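Local coordinates for CytC3 (Streptomyces, PDB 3GJA), which is a nonheme iron halogenase that probably chlorinates an unactivated carbon of an amino acid held on a carrier protein, at residues 49-54 against 65-70. Sequence-based numbering, arbitrary orientation.
Sequences LDRSLA and ISNYDR
The backbones of 49-54 and 65-70 stay apart, their nearest CA atoms being those of Ala54 and Arg70 at 6.6 Å, and two arginine side chains span the gap. Residues 51-54 form a type I turn closed by Ala54 N to Arg51 O, overlapped at its start by an Asx turn in which Asp50 OD1 accepts from Ser52 N. Opposite, Asn67, at positive phi, is the C-prime residue of the Schellman motif that ends helix 62-65. Its OD1 is gripped by Arg70 NE at 2.8 Å, a fairly straight bond (158°) that lies close to the guanidinium plane but meets the amide oxygen from above the carbonyl plane. Arg70, bent at chi2 and chi3, thus turns its head toward Arg51. The two guanidinium planes stand nearly perpendicular (88°), and Arg51 NH1 lies 3.3 Å from Arg70 NE, two donors of like charge. Asn67 OD1 lies beside both nitrogens, 2.8 Å from Arg51 NH1 but at too poor an angle for a hydrogen bond; its partial negative charge would probably ease the repulsion. Ala54 CB lies over one face of each guanidinium, offset toward the rim. Arg51 NH2 bonds to Tyr56 O and also donates to a water, 3.0 Å away, that in turn donates to Tyr68 O, so this bridge joins the segments where no direct hydrogen bond does. Beyond the contact, Arg70 NH1 forms a salt bridge with Asp73. An alanine here, lacking the NE donor to Asn67 OD1, the partner of Asp73 and the guanidinium face under Ala54 CB, would probably loosen the hold of 65-70 on the 51-54 turn. Backbone bonds from Ser66 and Asp69 to Phe105 and Ser103 tie 65-70 to strand 98-108; the contact therefore links the loop leaving helix 34-49, at the protein surface, to the main antiparallel sheet.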
loop_
_atom_site.group_PDB
_atom_site.type_symbol
_atom_site.label_atom_id
_atom_site.label_comp_id
_atom_site.label_asym_id
_atom_site.label_seq_id
_atom_site.Cartn_x
_atom_site.Cartn_y
_atom_site.Cartn_z
ATOM N N LEU A 49 14.651 11.327 -5.657
ATOM C CA LEU A 49 15.976 11.329 -6.269
ATOM C C LEU A 49 17.109 11.208 -5.263
ATOM O O LEU A 49 18.129 10.575 -5.542
ATOM C CB LEU A 49 16.165 12.604 -7.099
ATOM C CG LEU A 49 15.789 12.615 -8.588
ATOM C CD1 LEU A 49 14.988 11.376 -8.961
ATOM C CD2 LEU A 49 15.019 13.885 -8.899
ATOM N N ASP A 50 16.930 11.822 -4.096
ATOM C CA ASP A 50 17.942 11.784 -3.041
ATOM C C ASP A 50 17.709 10.585 -2.128
ATOM O O ASP A 50 16.743 10.547 -1.369
ATOM C CB ASP A 50 17.908 13.090 -2.239
ATOM C CG ASP A 50 18.694 13.007 -0.938
ATOM O OD1 ASP A 50 19.607 12.167 -0.827
ATOM O OD2 ASP A 50 18.401 13.802 -0.024
ATOM N N ARG A 51 18.605 9.608 -2.211
ATOM C CA ARG A 51 18.492 8.395 -1.411
ATOM C C ARG A 51 19.465 8.382 -0.239
ATOM O O ARG A 51 19.645 7.349 0.406
ATOM C CB ARG A 51 18.746 7.159 -2.290
ATOM C CG ARG A 51 17.717 6.940 -3.397
ATOM C CD ARG A 51 17.979 5.640 -4.167
ATOM N NE ARG A 51 17.861 4.474 -3.296
ATOM C CZ ARG A 51 16.713 3.919 -2.915
ATOM N NH1 ARG A 51 15.554 4.410 -3.334
ATOM N NH2 ARG A 51 16.722 2.878 -2.084
ATOM N N SER A 52 20.078 9.529 0.041
ATOM C CA SER A 52 21.056 9.628 1.120
ATOM C C SER A 52 20.578 9.000 2.424
ATOM O O SER A 52 21.382 8.491 3.198
ATOM C CB SER A 52 21.434 11.091 1.368
ATOM O OG SER A 52 20.402 11.777 2.052
ATOM N N LEU A 53 19.275 9.023 2.670
ATOM C CA LEU A 53 18.750 8.452 3.904
ATOM C C LEU A 53 17.740 7.329 3.694
ATOM O O LEU A 53 16.989 6.993 4.605
ATOM C CB LEU A 53 18.116 9.553 4.757
ATOM C CG LEU A 53 19.088 10.506 5.457
ATOM C CD1 LEU A 53 18.326 11.668 6.072
ATOM C CD2 LEU A 53 19.857 9.745 6.528
ATOM N N ALA A 54 17.712 6.753 2.496
ATOM C CA ALA A 54 16.783 5.666 2.209
ATOM C C ALA A 54 17.266 4.430 2.961
ATOM O O ALA A 54 18.469 4.203 3.077
ATOM C CB ALA A 54 16.741 5.393 0.714
ATOM N N ILE A 65 14.321 0.038 -7.400
ATOM C CA ILE A 65 13.731 0.515 -8.642
ATOM C C ILE A 65 12.292 1.008 -8.495
ATOM O O ILE A 65 11.901 1.960 -9.157
ATOM C CB ILE A 65 13.801 -0.586 -9.716
ATOM C CG1 ILE A 65 15.253 -1.018 -9.890
ATOM C CG2 ILE A 65 13.257 -0.079 -11.049
ATOM C CD1 ILE A 65 16.183 0.109 -10.281
ATOM N N SER A 66 11.506 0.366 -7.635
ATOM C CA SER A 66 10.124 0.790 -7.429
ATOM C C SER A 66 9.981 1.608 -6.153
ATOM O O SER A 66 8.876 1.838 -5.668
ATOM C CB SER A 66 9.198 -0.420 -7.384
ATOM O OG SER A 66 9.148 -1.046 -8.651
ATOM N N ASN A 67 11.113 2.055 -5.624
ATOM C CA ASN A 67 11.150 2.868 -4.416
ATOM C C ASN A 67 10.269 2.417 -3.249
ATOM O O ASN A 67 9.347 3.123 -2.822
ATOM C CB ASN A 67 10.852 4.325 -4.774
ATOM C CG ASN A 67 12.116 5.115 -5.037
ATOM O OD1 ASN A 67 13.031 5.106 -4.219
ATOM N ND2 ASN A 67 12.176 5.803 -6.172
ATOM N N TYR A 68 10.579 1.235 -2.730
ATOM C CA TYR A 68 9.864 0.665 -1.594
ATOM C C TYR A 68 10.187 1.414 -0.310
ATOM O O TYR A 68 11.314 1.875 -0.105
ATOM C CB TYR A 68 10.276 -0.794 -1.375
ATOM C CG TYR A 68 9.627 -1.821 -2.271
ATOM C CD1 TYR A 68 9.212 -1.499 -3.570
ATOM C CD2 TYR A 68 9.468 -3.135 -1.836
ATOM C CE1 TYR A 68 8.656 -2.469 -4.409
ATOM C CE2 TYR A 68 8.916 -4.110 -2.663
ATOM C CZ TYR A 68 8.512 -3.769 -3.945
ATOM O OH TYR A 68 7.958 -4.734 -4.750
ATOM N N ASP A 69 9.174 1.519 0.543
ATOM C CA ASP A 69 9.275 2.119 1.863
ATOM C C ASP A 69 9.970 3.472 2.040
ATOM O O ASP A 69 10.778 3.649 2.958
ATOM C CB ASP A 69 9.900 1.088 2.807
ATOM C CG ASP A 69 9.146 -0.229 2.800
ATOM O OD1 ASP A 69 7.899 -0.186 2.774
ATOM O OD2 ASP A 69 9.785 -1.302 2.830
ATOM N N ARG A 70 9.638 4.433 1.188
ATOM C CA ARG A 70 10.231 5.754 1.305
ATOM C C ARG A 70 9.519 6.583 2.361
ATOM O O ARG A 70 9.925 7.707 2.656
ATOM C CB ARG A 70 10.196 6.461 -0.036
ATOM C CG ARG A 70 11.087 5.785 -1.042
ATOM C CD ARG A 70 12.538 5.837 -0.589
ATOM N NE ARG A 70 13.338 6.303 -1.703
ATOM C CZ ARG A 70 13.994 7.454 -1.731
ATOM N NH1 ARG A 70 13.973 8.272 -0.690
ATOM N NH2 ARG A 70 14.626 7.802 -2.837
HETATM O O HOH W 1 13.850 2.051 -1.978
#